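Local coordinates for protein beta-glycosidase (Bacteroides caccae, PDB 6T2R) that probably acts as an endo-beta-galactosidase of glycoside hydrolase family 16, cutting mucin O-glycans to initiate mucin breakdown in the human gut, at residues S45-I50 and L97-K102; N172-G177 and V210-E215; E111-L116 and F187-V192; K120-A125 and M234-S239. One frame throughout, in Å; residues are numbered along the deposited sequence.

Interaction 1. Residues S45-I50 and L97-K102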
# COMPACT_ATOMS: atom_id res chain seq x y z
N SER A 45 -14.24 -4.73 11.26
CA SER A 45 -13.99 -6.15 10.96
C SER A 45 -12.92 -6.26 9.86
O SER A 45 -12.49 -7.37 9.57
CB SER A 45 -15.23 -6.84 10.55
OG SER A 45 -15.57 -6.47 9.22
N VAL A 46 -12.49 -5.16 9.27
CA VAL A 46 -11.50 -5.22 8.17
C VAL A 46 -10.27 -4.42 8.55
O VAL A 46 -9.18 -4.93 8.29
CB VAL A 46 -12.11 -4.71 6.85
CG1 VAL A 46 -11.04 -4.46 5.81
CG2 VAL A 46 -13.16 -5.68 6.33
N TRP A 47 -10.47 -3.21 9.07
CA TRP A 47 -9.43 -2.17 9.28
C TRP A 47 -9.17 -1.94 10.77
O TRP A 47 -10.10 -2.08 11.59
CB TRP A 47 -9.84 -0.86 8.63
CG TRP A 47 -10.06 -0.96 7.16
CD1 TRP A 47 -11.26 -0.97 6.50
CD2 TRP A 47 -9.06 -1.04 6.15
NE1 TRP A 47 -11.06 -1.06 5.15
CE2 TRP A 47 -9.72 -1.09 4.90
CE3 TRP A 47 -7.66 -1.08 6.16
CZ2 TRP A 47 -9.04 -1.14 3.69
CZ3 TRP A 47 -6.99 -1.15 4.97
CH2 TRP A 47 -7.67 -1.19 3.75
N SER A 48 -7.93 -1.59 11.08
CA SER A 48 -7.47 -1.04 12.38
C SER A 48 -6.54 0.12 12.05
O SER A 48 -5.87 0.10 10.95
CB SER A 48 -6.78 -2.10 13.22
OG SER A 48 -7.60 -3.24 13.41
N ARG A 49 -6.48 1.09 12.95
CA ARG A 49 -5.50 2.20 12.87
C ARG A 49 -4.11 1.63 13.09
O ARG A 49 -3.96 0.65 13.87
CB ARG A 49 -5.81 3.32 13.87
CG ARG A 49 -7.12 4.04 13.58
CD ARG A 49 -7.31 5.29 14.43
NE ARG A 49 -8.54 5.95 14.02
CZ ARG A 49 -9.13 6.96 14.66
NH1 ARG A 49 -8.61 7.50 15.73
NH2 ARG A 49 -10.24 7.46 14.17
N ILE A 50 -3.13 2.21 12.41
CA ILE A 50 -1.74 1.69 12.49
C ILE A 50 -1.09 2.32 13.72
O ILE A 50 -1.00 3.54 13.82
CB ILE A 50 -0.94 1.97 11.21
CG1 ILE A 50 -1.52 1.27 9.97
CG2 ILE A 50 0.52 1.63 11.43
CD1 ILE A 50 -0.93 1.76 8.66
N LEU A 97 -4.42 2.93 8.04
CA LEU A 97 -5.23 1.73 8.32
C LEU A 97 -4.52 0.50 7.75
O LEU A 97 -3.88 0.61 6.68
CB LEU A 97 -6.60 1.88 7.67
CG LEU A 97 -7.52 2.99 8.19
CD1 LEU A 97 -8.86 2.87 7.47
CD2 LEU A 97 -7.75 2.92 9.69
N TRP A 98 -4.69 -0.65 8.42
CA TRP A 98 -4.21 -1.96 7.90
C TRP A 98 -5.22 -3.06 8.19
O TRP A 98 -6.14 -2.89 9.02
CB TRP A 98 -2.80 -2.28 8.39
CG TRP A 98 -2.61 -2.49 9.87
CD1 TRP A 98 -3.54 -2.80 10.82
CD2 TRP A 98 -1.34 -2.49 10.53
NE1 TRP A 98 -2.94 -2.96 12.03
CE2 TRP A 98 -1.59 -2.77 11.89
CE3 TRP A 98 -0.03 -2.29 10.10
CZ2 TRP A 98 -0.57 -2.86 12.83
CZ3 TRP A 98 0.98 -2.35 11.03
CH2 TRP A 98 0.71 -2.64 12.37
N THR A 99 -5.14 -4.12 7.41
CA THR A 99 -6.08 -5.26 7.52
C THR A 99 -5.41 -6.37 8.33
O THR A 99 -5.96 -7.48 8.31
CB THR A 99 -6.48 -5.85 6.16
OG1 THR A 99 -5.37 -6.47 5.49
CG2 THR A 99 -7.15 -4.84 5.28
N LYS A 100 -4.27 -6.07 8.95
CA LYS A 100 -3.55 -7.06 9.77
C LYS A 100 -4.53 -7.72 10.74
O LYS A 100 -5.26 -7.01 11.40
CB LYS A 100 -2.41 -6.43 10.57
CG LYS A 100 -1.61 -7.44 11.39
CD LYS A 100 -0.63 -6.81 12.36
CE LYS A 100 0.47 -6.09 11.64
NZ LYS A 100 1.62 -5.86 12.54
N ASP A 101 -4.48 -9.04 10.81
CA ASP A 101 -5.24 -9.88 11.77
C ASP A 101 -6.73 -9.82 11.42
O ASP A 101 -7.46 -10.46 12.16
CB ASP A 101 -4.98 -9.47 13.22
CG ASP A 101 -3.52 -9.66 13.67
OD1 ASP A 101 -2.97 -10.73 13.38
OD2 ASP A 101 -2.92 -8.73 14.26
N LYS A 102 -7.16 -9.15 10.35
CA LYS A 102 -8.61 -9.03 10.02
C LYS A 102 -8.94 -9.50 8.59
O LYS A 102 -9.97 -10.16 8.43
CB LYS A 102 -9.10 -7.59 10.21
CG LYS A 102 -9.13 -7.15 11.67
CD LYS A 102 -9.62 -5.73 11.94
CE LYS A 102 -9.84 -5.55 13.42
NZ LYS A 102 -10.12 -4.15 13.74
O HOH W 1 -6.59 -4.60 11.08
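K102 lays its side chain along the backbone of V46 to S48, beside a short antiparallel pairing of strand 48-49 with strand 92-98 in the beta-jelly roll of family GH16. K102 CB rests 3.3 Å from V46 O. From there CG turns anti to the carbonyl carbon (chi1 -69°), lying by the carbonyl oxygens of S45 and V46, and the chain stays extended, which carries CD and then CE to S48, K102 CE lying 3.2 Å from S48 OG. At the tip K102 NZ is gripped by three oxygens: it donates to S48 OG at 2.7 Å, to W47 O at 3.0 Å from well above the carbonyl plane, and to the backbone oxygen of T44. S48 and W98 form a hydrogen-bonded pair, R49 and L97 a non-hydrogen-bonded one. Two indoles extend the contact. The W47 ring has T99 CG2 and V46 CG1 over one face and L97 CD1 over the other; its NE1 is bound by D35. The T99 methyl makes a CH-pi contact, CG2 lying 3.9 Å from the centroid of the six-membered ring of W47. On the W98 ring, I50 CG1 and CG2 pack against one face, while CE of K100 lies over the opposite one. Water 1 accepts from S48 OG and donates to the carbonyl oxygens of W98 and K100, 2.7 Å from W98 O.

Interaction 2. Residues N172-G177 and V210-E215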
# COMPACT_ATOMS: atom_id res chain seq x y z
N ASN A 172 18.56 -4.80 -9.20
CA ASN A 172 18.46 -4.45 -10.63
C ASN A 172 18.43 -5.68 -11.56
O ASN A 172 18.31 -5.45 -12.77
CB ASN A 172 19.61 -3.54 -11.04
CG ASN A 172 19.62 -2.27 -10.22
OD1 ASN A 172 18.63 -1.54 -10.21
ND2 ASN A 172 20.74 -1.97 -9.58
N ASN A 173 18.56 -6.92 -11.07
CA ASN A 173 18.54 -8.13 -11.93
C ASN A 173 17.69 -9.21 -11.27
O ASN A 173 18.22 -10.15 -10.66
CB ASN A 173 19.95 -8.65 -12.19
CG ASN A 173 20.89 -7.54 -12.59
OD1 ASN A 173 21.37 -6.79 -11.73
ND2 ASN A 173 21.11 -7.39 -13.88
N PRO A 174 16.35 -9.17 -11.37
CA PRO A 174 15.64 -8.18 -12.19
C PRO A 174 15.33 -6.87 -11.48
O PRO A 174 15.44 -6.83 -10.26
CB PRO A 174 14.33 -8.90 -12.51
CG PRO A 174 14.10 -9.82 -11.31
CD PRO A 174 15.46 -10.15 -10.74
N LYS A 175 14.96 -5.85 -12.25
CA LYS A 175 14.66 -4.48 -11.74
C LYS A 175 13.54 -4.59 -10.70
O LYS A 175 12.48 -5.11 -11.02
CB LYS A 175 14.27 -3.58 -12.92
CG LYS A 175 14.71 -2.13 -12.83
CD LYS A 175 14.49 -1.33 -14.11
CE LYS A 175 13.03 -0.96 -14.31
NZ LYS A 175 12.84 -0.27 -15.60
N HIS A 176 13.76 -4.14 -9.47
CA HIS A 176 12.82 -4.36 -8.35
C HIS A 176 11.78 -3.23 -8.25
O HIS A 176 10.84 -3.38 -7.43
CB HIS A 176 13.60 -4.52 -7.05
CG HIS A 176 14.06 -3.24 -6.45
ND1 HIS A 176 13.74 -2.89 -5.17
CD2 HIS A 176 14.83 -2.25 -6.94
CE1 HIS A 176 14.30 -1.72 -4.91
NE2 HIS A 176 14.96 -1.31 -5.97
N GLY A 177 11.93 -2.17 -9.05
CA GLY A 177 11.03 -1.01 -8.98
C GLY A 177 11.00 -0.18 -10.25
O GLY A 177 11.87 -0.33 -11.09
N VAL A 210 6.90 -5.44 -14.57
CA VAL A 210 6.71 -6.85 -14.17
C VAL A 210 7.87 -7.17 -13.22
O VAL A 210 8.99 -6.85 -13.55
CB VAL A 210 6.66 -7.80 -15.39
CG1 VAL A 210 6.52 -9.27 -15.00
CG2 VAL A 210 5.56 -7.43 -16.37
N TYR A 211 7.61 -7.75 -12.06
CA TYR A 211 8.68 -8.36 -11.25
C TYR A 211 8.59 -9.87 -11.45
O TYR A 211 7.63 -10.47 -10.99
CB TYR A 211 8.63 -8.00 -9.77
CG TYR A 211 9.93 -8.38 -9.10
CD1 TYR A 211 11.06 -7.61 -9.30
CD2 TYR A 211 10.04 -9.54 -8.36
CE1 TYR A 211 12.27 -7.96 -8.72
CE2 TYR A 211 11.24 -9.92 -7.78
CZ TYR A 211 12.37 -9.11 -7.95
OH TYR A 211 13.58 -9.44 -7.39
N PRO A 212 9.58 -10.47 -12.15
CA PRO A 212 9.58 -11.90 -12.43
C PRO A 212 10.20 -12.75 -11.31
O PRO A 212 11.13 -12.31 -10.67
CB PRO A 212 10.43 -11.98 -13.71
CG PRO A 212 11.46 -10.89 -13.52
CD PRO A 212 10.73 -9.78 -12.78
N ARG A 213 9.66 -13.97 -11.16
CA ARG A 213 10.33 -15.11 -10.50
C ARG A 213 11.35 -15.68 -11.49
O ARG A 213 10.93 -16.29 -12.52
CB ARG A 213 9.34 -16.19 -10.08
CG ARG A 213 9.98 -17.30 -9.26
CD ARG A 213 9.12 -18.53 -9.03
NE ARG A 213 7.87 -18.31 -8.29
CZ ARG A 213 7.68 -18.35 -6.94
NH1 ARG A 213 8.68 -18.58 -6.09
NH2 ARG A 213 6.46 -18.13 -6.44
N ILE A 214 12.64 -15.55 -11.16
CA ILE A 214 13.74 -16.01 -12.05
C ILE A 214 14.37 -17.29 -11.49
O ILE A 214 14.30 -17.55 -10.29
CB ILE A 214 14.76 -14.88 -12.30
CG1 ILE A 214 15.49 -14.43 -11.03
CG2 ILE A 214 14.07 -13.72 -12.99
CD1 ILE A 214 16.83 -13.75 -11.27
N GLU A 215 14.93 -18.11 -12.35
CA GLU A 215 15.87 -19.15 -11.90
C GLU A 215 17.12 -18.43 -11.39
O GLU A 215 17.62 -17.52 -12.07
CB GLU A 215 16.12 -20.13 -13.03
CG GLU A 215 17.05 -19.55 -14.07
CD GLU A 215 16.92 -20.25 -15.41
OE1 GLU A 215 17.47 -19.73 -16.38
OE2 GLU A 215 16.27 -21.33 -15.45
O HOH W 2 15.57 -7.98 -7.93
O HOH W 3 11.58 -6.10 -13.36
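P174 and Y211 meet at about a right angle, the proline ring pressing CG against the phenol at 3.7 Å from Y211 CE1. The phenol reaches this place because its CG is anti to the backbone N (chi1 -166°). From another side K175 O comes to the edge of the same ring, close to its plane and 3.4 Å from Y211 CD1. P212 slides past P174 in the reverse direction, the two prolines touching through CG of P174 and CG of P212 at 3.6 Å. I214 CD1 reaches P174 CD, 3.9 Å away. The proline follows a cis peptide bond in the loop between helix 163-167 and strand 177-181, and this loop is laid over the end of strand 206-212 at the surface of the jelly roll. No direct hydrogen bond crosses; two waters do the polar work. Water 2, in the plane of the phenol, accepts from Y211 OH and donates to P174 O at 2.6 Å. Water 3 donates to both K175 O and V210 O, each 2.7 Å from it. H176 lends CA and CB to Y211 CE1, its CA meeting the ring obliquely, while its ND1 is hydrogen-bonded to V160 O.

Interaction 3. Residues E111-L116 and F187-V192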
# COMPACT_ATOMS: atom_id res chain seq x y z
N GLU A 111 -6.55 -3.40 -6.03
CA GLU A 111 -6.58 -2.04 -6.62
C GLU A 111 -7.14 -1.09 -5.58
O GLU A 111 -8.07 -1.48 -4.81
CB GLU A 111 -7.44 -1.90 -7.87
CG GLU A 111 -6.98 -2.71 -9.05
CD GLU A 111 -7.93 -2.63 -10.24
OE1 GLU A 111 -9.10 -2.39 -10.01
OE2 GLU A 111 -7.49 -2.80 -11.39
N VAL A 112 -6.55 0.09 -5.53
CA VAL A 112 -6.99 1.18 -4.62
C VAL A 112 -7.11 2.45 -5.45
O VAL A 112 -6.11 2.81 -6.16
CB VAL A 112 -6.02 1.34 -3.43
CG1 VAL A 112 -6.45 2.45 -2.49
CG2 VAL A 112 -5.86 0.03 -2.68
N ARG A 113 -8.24 3.13 -5.32
CA ARG A 113 -8.47 4.40 -6.04
C ARG A 113 -8.34 5.54 -5.03
O ARG A 113 -9.07 5.55 -4.00
CB ARG A 113 -9.80 4.35 -6.81
CG ARG A 113 -10.12 5.66 -7.50
CD ARG A 113 -11.39 5.60 -8.31
NE ARG A 113 -11.44 6.66 -9.31
CZ ARG A 113 -12.22 7.74 -9.24
NH1 ARG A 113 -13.00 7.96 -8.19
NH2 ARG A 113 -12.17 8.65 -10.20
N ALA A 114 -7.44 6.48 -5.30
CA ALA A 114 -7.01 7.49 -4.32
C ALA A 114 -6.64 8.76 -5.05
O ALA A 114 -6.09 8.69 -6.19
CB ALA A 114 -5.81 6.99 -3.53
N ARG A 115 -6.89 9.88 -4.37
CA ARG A 115 -6.47 11.23 -4.81
C ARG A 115 -5.45 11.73 -3.80
O ARG A 115 -5.73 11.66 -2.61
CB ARG A 115 -7.71 12.12 -4.97
CG ARG A 115 -7.36 13.55 -5.36
CD ARG A 115 -8.51 14.32 -6.03
NE ARG A 115 -9.59 14.43 -5.08
CZ ARG A 115 -10.87 14.61 -5.38
NH1 ARG A 115 -11.29 14.70 -6.63
NH2 ARG A 115 -11.76 14.64 -4.41
N LEU A 116 -4.30 12.23 -4.27
CA LEU A 116 -3.17 12.69 -3.43
C LEU A 116 -3.06 14.20 -3.53
O LEU A 116 -3.59 14.74 -4.51
CB LEU A 116 -1.88 12.02 -3.93
CG LEU A 116 -1.92 10.50 -4.01
CD1 LEU A 116 -0.58 9.91 -4.41
CD2 LEU A 116 -2.37 9.89 -2.67
N PHE A 187 -8.03 11.50 -9.01
CA PHE A 187 -8.03 10.09 -8.57
C PHE A 187 -7.23 9.27 -9.59
O PHE A 187 -7.31 9.52 -10.81
CB PHE A 187 -9.44 9.52 -8.42
CG PHE A 187 -10.16 9.97 -7.19
CD1 PHE A 187 -9.95 9.34 -5.96
CD2 PHE A 187 -11.09 11.01 -7.24
CE1 PHE A 187 -10.60 9.77 -4.82
CE2 PHE A 187 -11.75 11.41 -6.09
CZ PHE A 187 -11.49 10.81 -4.88
N ASN A 188 -6.46 8.31 -9.09
CA ASN A 188 -5.75 7.34 -9.94
C ASN A 188 -6.00 5.98 -9.31
O ASN A 188 -6.24 5.93 -8.08
CB ASN A 188 -4.28 7.70 -10.02
CG ASN A 188 -4.03 9.07 -10.62
OD1 ASN A 188 -3.89 9.18 -11.82
ND2 ASN A 188 -3.88 10.09 -9.79
N VAL A 189 -5.93 4.93 -10.09
CA VAL A 189 -6.11 3.53 -9.60
C VAL A 189 -4.75 2.82 -9.56
O VAL A 189 -4.21 2.54 -10.64
CB VAL A 189 -7.11 2.77 -10.47
CG1 VAL A 189 -7.34 1.35 -9.93
CG2 VAL A 189 -8.43 3.53 -10.58
N TYR A 190 -4.25 2.53 -8.36
CA TYR A 190 -2.98 1.80 -8.11
C TYR A 190 -3.29 0.32 -7.94
O TYR A 190 -4.17 -0.02 -7.12
CB TYR A 190 -2.25 2.45 -6.93
CG TYR A 190 -2.06 3.94 -7.12
CD1 TYR A 190 -1.05 4.42 -7.92
CD2 TYR A 190 -2.96 4.85 -6.57
CE1 TYR A 190 -0.89 5.78 -8.13
CE2 TYR A 190 -2.82 6.21 -6.77
CZ TYR A 190 -1.77 6.68 -7.54
OH TYR A 190 -1.60 8.02 -7.74
N GLY A 191 -2.61 -0.52 -8.72
CA GLY A 191 -2.88 -1.97 -8.76
C GLY A 191 -1.62 -2.84 -8.87
O GLY A 191 -0.57 -2.37 -9.39
N VAL A 192 -1.70 -4.04 -8.31
CA VAL A 192 -0.71 -5.12 -8.49
C VAL A 192 -1.51 -6.40 -8.74
O VAL A 192 -2.59 -6.54 -8.10
CB VAL A 192 0.24 -5.24 -7.29
CG1 VAL A 192 -0.46 -5.76 -6.01
CG2 VAL A 192 1.47 -6.09 -7.65
O HOH W 4 -3.64 9.45 -6.97
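F187 lies between two arginines of the neighbouring strand. The guanidinium of R113 lies nearly parallel to the aromatic ring, the planes 19° apart, but displaced: NH1 is over the rim, and F187 CB is centred under the guanidinium, 3.4 Å from R113 CZ. Over the opposite face of the ring comes R115, its CB making a CH-pi contact 3.7 Å from the F187 centroid. The R115 chain is bent at chi3 (62°), which brings its guanidinium back over the rim; R115 NH1 is 3.4 Å from F187 CE2, and the two planes are tilted 42°. Next to this clasp V189 sends CG1 to E111 CB, and G191 faces E111 without a side chain. Behind these residues run antiparallel strands 108-116 and 187-195 of the jelly roll, whose hydrogen-bonded pairs are V112 with Y190 and A114 with N188. V112 and Y190 exchange two backbone bonds, V112 N to Y190 O being 2.9 Å. On the sheet face of V112, A114, N188 and Y190, water 4 links A114 O (2.7 Å), N188 ND2 and Y190 OH, and lies in the plane of the Y190 ring. Further out, N188 is held by N183 and N204. The arginines are anchored by salt bridges from strand 251-263, R113 to D256 and R115 to E254. Charge and stacking surface are thus divided: the carboxylates take R113 NH1 and R115 NE and probably offset the positive charge, while one flat side of each guanidinium lies against F187.

Interaction 4. Residues K120-A125 and M234-S239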
# COMPACT_ATOMS: atom_id res chain seq x y z
N LYS A 120 5.80 18.97 0.82
CA LYS A 120 7.23 18.67 1.00
C LYS A 120 7.36 17.79 2.25
O LYS A 120 6.89 18.22 3.35
CB LYS A 120 8.05 19.96 1.12
CG LYS A 120 9.54 19.76 0.94
CD LYS A 120 10.38 20.82 1.64
CE LYS A 120 11.65 21.19 0.90
NZ LYS A 120 12.46 19.99 0.57
N GLY A 121 7.92 16.59 2.07
CA GLY A 121 8.11 15.60 3.15
C GLY A 121 7.00 14.58 3.24
O GLY A 121 7.15 13.63 4.02
N ALA A 122 5.95 14.72 2.45
CA ALA A 122 4.88 13.70 2.41
C ALA A 122 5.26 12.55 1.43
O ALA A 122 5.86 12.81 0.35
CB ALA A 122 3.56 14.36 2.06
N TRP A 123 4.94 11.32 1.84
CA TRP A 123 5.11 10.08 1.03
C TRP A 123 4.06 9.08 1.46
O TRP A 123 4.35 8.03 2.04
CB TRP A 123 6.54 9.54 1.13
CG TRP A 123 7.07 9.27 2.50
CD1 TRP A 123 7.04 10.10 3.58
CD2 TRP A 123 7.82 8.11 2.90
NE1 TRP A 123 7.69 9.52 4.64
CE2 TRP A 123 8.18 8.29 4.25
CE3 TRP A 123 8.19 6.93 2.27
CZ2 TRP A 123 8.88 7.33 4.98
CZ3 TRP A 123 8.89 5.98 2.99
CH2 TRP A 123 9.23 6.19 4.33
N PRO A 124 2.77 9.38 1.15
CA PRO A 124 1.69 8.41 1.34
C PRO A 124 1.96 7.12 0.54
O PRO A 124 2.50 7.22 -0.52
CB PRO A 124 0.47 9.11 0.76
CG PRO A 124 1.10 10.06 -0.26
CD PRO A 124 2.31 10.59 0.46
N ALA A 125 1.61 5.97 1.11
CA ALA A 125 1.91 4.65 0.54
C ALA A 125 0.67 3.76 0.56
O ALA A 125 -0.21 3.92 1.44
CB ALA A 125 3.06 3.99 1.28
N MET A 234 -0.77 7.64 5.32
CA MET A 234 -0.01 8.89 5.18
C MET A 234 1.29 8.70 5.96
O MET A 234 1.32 7.96 6.98
CB MET A 234 -0.81 10.08 5.72
CG MET A 234 -0.10 11.42 5.58
SD MET A 234 0.50 11.78 3.94
CE MET A 234 -1.02 12.01 3.02
N GLN A 235 2.33 9.34 5.44
CA GLN A 235 3.71 9.24 5.94
C GLN A 235 4.30 10.64 5.76
O GLN A 235 3.99 11.32 4.72
CB GLN A 235 4.46 8.15 5.16
CG GLN A 235 3.92 6.76 5.43
CD GLN A 235 4.54 5.63 4.64
OE1 GLN A 235 5.36 5.81 3.74
NE2 GLN A 235 4.09 4.44 4.94
N LEU A 236 5.11 11.06 6.73
CA LEU A 236 5.79 12.39 6.71
C LEU A 236 7.25 12.24 7.16
O LEU A 236 7.47 11.73 8.29
CB LEU A 236 5.03 13.35 7.63
CG LEU A 236 3.74 13.95 7.06
CD1 LEU A 236 3.00 14.76 8.14
CD2 LEU A 236 4.03 14.80 5.84
N GLY A 237 8.19 12.63 6.29
CA GLY A 237 9.64 12.65 6.57
C GLY A 237 10.31 11.28 6.51
O GLY A 237 9.64 10.22 6.59
N GLY A 238 11.64 11.32 6.43
CA GLY A 238 12.54 10.16 6.36
C GLY A 238 13.68 10.46 5.40
O GLY A 238 13.67 11.54 4.76
N SER A 239 14.63 9.54 5.28
CA SER A 239 15.88 9.82 4.54
C SER A 239 15.52 9.88 3.06
O SER A 239 16.11 10.69 2.37
CB SER A 239 16.96 8.81 4.84
OG SER A 239 16.39 7.54 5.10
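Direct hydrogen bonds between backbones join the segments at two points. G237 N donates to G121 O at 2.7 Å, nearly straight (168°). W123 N donates to Q235 O at 3.0 Å, but from well above that carbonyl's plane. A third, weak bond comes from the indole: W123 NE1 lies 2.8 Å from G237 O, bent to 126°. Contacts over the indole face belong to Q235, which crosses it obliquely. Q235 CB sits over the five-membered ring of W123 in a CH-pi contact, 3.6 Å from its centroid, and OE1 lies on the same side nearer the six-membered ring, 3.4 Å from W123 CE3. W123 can meet it there because its CG stands between the backbone N and the carbonyl carbon (chi1 55°). These are loops at the ends of jelly-roll strands: A122 and L236 form a single bridge, and at A125 the chain enters strand 125-130, the antiparallel partner of strand 228-233. One polar pair is close without a bond: Q235 OE1 and W123 O, both acceptors, lie 3.0 Å apart. The amide is held through NE2, which is bonded to D233 OD2. Apolar contacts fill the remainder. L236 CD2 packs on A122 CB at 3.8 Å, and M234, curled at its outer torsions, lies alongside P124, M234 CE being 4.0 Å from P124 CB; beyond them, M253 of strand 251-263 packs against both P124 and M234.

In the fold
Interactions 3 and 4 are directly joined: L116 CD2 touches P124 CG at 4.2 Å, though their centres are about 17 Å apart. Interaction 1 comes within about 7 Å of each of them, nearest atoms, without touching. Strand 228-233 pairs with both 92-98 and 125-130, so it runs between the neighbourhoods of interactions 1 and 4. Interaction 2 lies across the chain's centre from interaction 1, centres about 30 Å apart, and is nested in the loop that interaction 4 closes. Strands 143-145 and 147-148, which pair with strand 125-130, span the Glu-x-Asp-x-x-Glu sequence whose acidic residues are catalytic in relatives and probably here; L116 and Y190 of interaction 3 pack against M147.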